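Local coordinates for protein quinoline 2-oxidoreductase medium subunit (Pseudomonas putida, PDB 1T3Q) that binds FAD and probably relays electrons as the flavin subunit of a molybdenum hydroxylase that oxidises quinoline at its 2-position, at residues R28-G33 against S48-L53. Residues are numbered along the deposited sequence; the frame is centred on the assembly and turned at random.
Sequences RIIAGG and SCLVDL. With FAD (flavin-adenine dinucleotide), chain R.
In I29, chi1 -71° sets CG1 beside the backbone N and CG2 anti to it; the side chain crosses that of L53 obliquely, with I29 CG2 3.7 Å from L53 CD1. In I30, with CG1 anti to N (chi1 -179°), CG2 takes the slot between N and the carbonyl carbon and rests 3.5 Å from D52 CA. The two strands, 28-30 and 49-52, are parallel neighbours in a beta-alpha-beta unit whose crossover carries helix 36-41. Three backbone bonds join them, R28 N to C49 O, V51 N to R28 O at 2.8 Å and I30 N to V51 O, and a weak fourth, L53 N to I30 O, follows just past the second strand. I30 N lies well above the V51 carbonyl plane, 56° out of it. I30 and L50 point to one face, against helix 36-41, while I29 and V51 point to the other, against helix 14-23. D52 OD2 is held by Y8 OH and by Q74 NE2 of the small subunit.

Beyond I30 the first strand opens into a loop that grips the FAD pyrophosphate. A31 N and G33 N both donate to FAD O2A, each at 2.9 Å, and G32 N donates to FAD O1P. A CB on G32 would come too close to FAD O1P, consistent with a glycine here. One face of the adenine lies against two methyls, I29 CD1, 3.6 Å from FAD C2A, and L53 CD1, 3.5 Å from FAD N6A. An alanine at I29 would probably open a gap beside the C2A edge of the adenine and leave L53 CD1 without its methyl partner, CG2. Where the strands part, one water donates to both A31 O and D52 OD1, the latter at 2.6 Å.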
loop_
_atom_site.group_PDB
_atom_site.type_symbol
_atom_site.label_atom_id
_atom_site.label_comp_id
_atom_site.label_asym_id
_atom_site.label_seq_id
_atom_site.Cartn_x
_atom_site.Cartn_y
_atom_site.Cartn_z
ATOM N N ARG C 28 39.803 -3.785 -17.976
ATOM C CA ARG C 28 40.243 -4.928 -17.206
ATOM C C ARG C 28 39.461 -6.153 -17.636
ATOM O O ARG C 28 38.306 -6.056 -18.052
ATOM C CB ARG C 28 40.067 -4.654 -15.710
ATOM C CG ARG C 28 40.807 -3.396 -15.266
ATOM C CD ARG C 28 40.753 -3.158 -13.762
ATOM N NE ARG C 28 41.542 -4.134 -13.015
ATOM C CZ ARG C 28 42.313 -3.833 -11.974
ATOM N NH1 ARG C 28 42.992 -4.787 -11.356
ATOM N NH2 ARG C 28 42.418 -2.576 -11.560
ATOM N N ILE C 29 40.116 -7.301 -17.554
ATOM C CA ILE C 29 39.507 -8.563 -17.928
ATOM C C ILE C 29 38.601 -9.086 -16.820
ATOM O O ILE C 29 38.859 -8.858 -15.641
ATOM C CB ILE C 29 40.594 -9.639 -18.170
ATOM C CG1 ILE C 29 41.367 -9.331 -19.454
ATOM C CG2 ILE C 29 39.961 -11.035 -18.212
ATOM C CD1 ILE C 29 42.649 -10.146 -19.589
ATOM N N ILE C 30 37.521 -9.761 -17.206
ATOM C CA ILE C 30 36.665 -10.398 -16.222
ATOM C C ILE C 30 36.444 -11.823 -16.712
ATOM O O ILE C 30 36.169 -12.050 -17.890
ATOM C CB ILE C 30 35.284 -9.703 -16.020
ATOM C CG1 ILE C 30 34.510 -10.464 -14.931
ATOM C CG2 ILE C 30 34.478 -9.689 -17.312
ATOM C CD1 ILE C 30 33.158 -9.863 -14.558
ATOM N N ALA C 31 36.615 -12.776 -15.805
ATOM C CA ALA C 31 36.418 -14.186 -16.099
ATOM C C ALA C 31 35.215 -14.639 -15.278
ATOM O O ALA C 31 34.075 -14.380 -15.657
ATOM C CB ALA C 31 37.661 -14.978 -15.720
ATOM N N GLY C 32 35.465 -15.292 -14.145
ATOM C CA GLY C 32 34.371 -15.750 -13.300
ATOM C C GLY C 32 33.787 -14.665 -12.403
ATOM O O GLY C 32 32.686 -14.816 -11.868
ATOM N N GLY C 33 34.542 -13.582 -12.222
ATOM C CA GLY C 33 34.105 -12.462 -11.404
ATOM C C GLY C 33 34.101 -12.648 -9.892
ATOM O O GLY C 33 33.770 -11.711 -9.169
ATOM N N SER C 48 37.533 1.059 -16.745
ATOM C CA SER C 48 36.727 1.850 -17.657
ATOM C C SER C 48 35.788 0.892 -18.371
ATOM O O SER C 48 34.654 1.234 -18.704
ATOM C CB SER C 48 37.628 2.533 -18.686
ATOM O OG SER C 48 38.415 1.567 -19.358
ATOM N N CYS C 49 36.278 -0.326 -18.582
ATOM C CA CYS C 49 35.528 -1.344 -19.296
ATOM C C CYS C 49 35.959 -2.735 -18.848
ATOM O O CYS C 49 37.127 -2.963 -18.548
ATOM C CB CYS C 49 35.788 -1.182 -20.800
ATOM S SG CYS C 49 35.201 -2.534 -21.865
ATOM N N LEU C 50 35.008 -3.658 -18.775
ATOM C CA LEU C 50 35.341 -5.024 -18.402
ATOM C C LEU C 50 35.244 -5.863 -19.663
ATOM O O LEU C 50 34.233 -5.834 -20.365
ATOM C CB LEU C 50 34.387 -5.564 -17.334
ATOM C CG LEU C 50 34.518 -4.934 -15.942
ATOM C CD1 LEU C 50 33.663 -5.716 -14.957
ATOM C CD2 LEU C 50 35.977 -4.944 -15.500
ATOM N N VAL C 51 36.306 -6.602 -19.947
ATOM C CA VAL C 51 36.363 -7.442 -21.129
ATOM C C VAL C 51 36.234 -8.896 -20.711
ATOM O O VAL C 51 37.176 -9.488 -20.176
ATOM C CB VAL C 51 37.691 -7.243 -21.876
ATOM C CG1 VAL C 51 37.674 -8.031 -23.180
ATOM C CG2 VAL C 51 37.917 -5.750 -22.135
ATOM N N ASP C 52 35.060 -9.455 -20.972
ATOM C CA ASP C 52 34.732 -10.834 -20.629
ATOM C C ASP C 52 35.396 -11.810 -21.599
ATOM O O ASP C 52 35.489 -11.536 -22.798
ATOM C CB ASP C 52 33.206 -11.019 -20.681
ATOM C CG ASP C 52 32.714 -12.155 -19.792
ATOM O OD1 ASP C 52 33.461 -13.135 -19.596
ATOM O OD2 ASP C 52 31.568 -12.069 -19.303
ATOM N N LEU C 53 35.849 -12.946 -21.079
ATOM C CA LEU C 53 36.488 -13.967 -21.903
ATOM C C LEU C 53 35.526 -15.122 -22.181
ATOM O O LEU C 53 35.924 -16.138 -22.749
ATOM C CB LEU C 53 37.739 -14.510 -21.198
ATOM C CG LEU C 53 38.813 -13.493 -20.803
ATOM C CD1 LEU C 53 39.944 -14.207 -20.085
ATOM C CD2 LEU C 53 39.337 -12.774 -22.040
HETATM P PA FAD R . 37.880 -12.844 -11.880
HETATM O O1A FAD R . 37.419 -12.433 -10.526
HETATM O O2A FAD R . 37.156 -12.493 -12.950
HETATM O O5B FAD R . 39.138 -11.995 -11.929
HETATM C C5B FAD R . 40.412 -12.314 -11.281
HETATM C C4B FAD R . 41.497 -11.238 -11.712
HETATM O O4B FAD R . 42.284 -11.866 -12.801
HETATM C C3B FAD R . 41.048 -9.853 -12.293
HETATM O O3B FAD R . 41.955 -8.839 -11.976
HETATM C C2B FAD R . 40.946 -10.163 -13.818
HETATM O O2B FAD R . 41.131 -9.016 -14.610
HETATM C C1B FAD R . 42.117 -11.076 -14.027
HETATM N N9A FAD R . 41.929 -12.104 -15.050
HETATM C C8A FAD R . 40.971 -13.097 -15.071
HETATM N N7A FAD R . 41.190 -14.014 -16.011
HETATM C C5A FAD R . 42.334 -13.595 -16.648
HETATM C C6A FAD R . 43.135 -14.178 -17.771
HETATM N N6A FAD R . 42.813 -15.270 -18.418
HETATM N N1A FAD R . 44.264 -13.449 -18.124
HETATM C C2A FAD R . 44.636 -12.290 -17.476
HETATM N N3A FAD R . 43.967 -11.685 -16.452
HETATM C C4A FAD R . 42.791 -12.341 -16.107
HETATM N N1 FAD R . 40.059 -18.734 -3.929
HETATM C C2 FAD R . 40.901 -19.641 -3.425
HETATM O O2 FAD R . 42.004 -19.813 -3.881
HETATM N N3 FAD R . 40.617 -20.322 -2.193
HETATM C C4 FAD R . 39.501 -20.010 -1.420
HETATM O O4 FAD R . 39.332 -20.589 -0.370
HETATM C C4X FAD R . 38.609 -18.959 -1.920
HETATM N N5 FAD R . 37.491 -18.597 -1.209
HETATM C C5X FAD R . 36.626 -17.677 -1.772
HETATM C C6 FAD R . 35.468 -17.308 -1.014
HETATM C C7 FAD R . 34.538 -16.391 -1.505
HETATM C C7M FAD R . 33.350 -16.011 -0.649
HETATM C C8 FAD R . 34.727 -15.797 -2.851
HETATM C C8M FAD R . 33.759 -14.803 -3.446
HETATM C C9 FAD R . 35.859 -16.170 -3.625
HETATM C C9A FAD R . 36.818 -17.092 -3.095
HETATM N N10 FAD R . 38.024 -17.513 -3.811
HETATM C C10 FAD R . 38.916 -18.377 -3.251
HETATM C "C1'" FAD R . 38.353 -16.828 -5.090
HETATM C "C2'" FAD R . 38.029 -17.688 -6.345
HETATM O "O2'" FAD R . 38.994 -18.738 -6.466
HETATM C "C3'" FAD R . 38.074 -16.725 -7.534
HETATM O "O3'" FAD R . 37.194 -17.276 -8.524
HETATM C "C4'" FAD R . 39.492 -16.560 -8.144
HETATM O "O4'" FAD R . 40.419 -16.059 -7.177
HETATM C "C5'" FAD R . 39.366 -15.572 -9.270
HETATM O "O5'" FAD R . 38.927 -16.308 -10.564
HETATM P P FAD R . 37.834 -15.709 -11.408
HETATM O O1P FAD R . 37.703 -16.644 -12.615
HETATM O O2P FAD R . 36.675 -15.431 -10.696
HETATM O O3P FAD R . 38.329 -14.417 -11.912
HETATM O O HOH W 1 32.716 -14.952 -17.929
#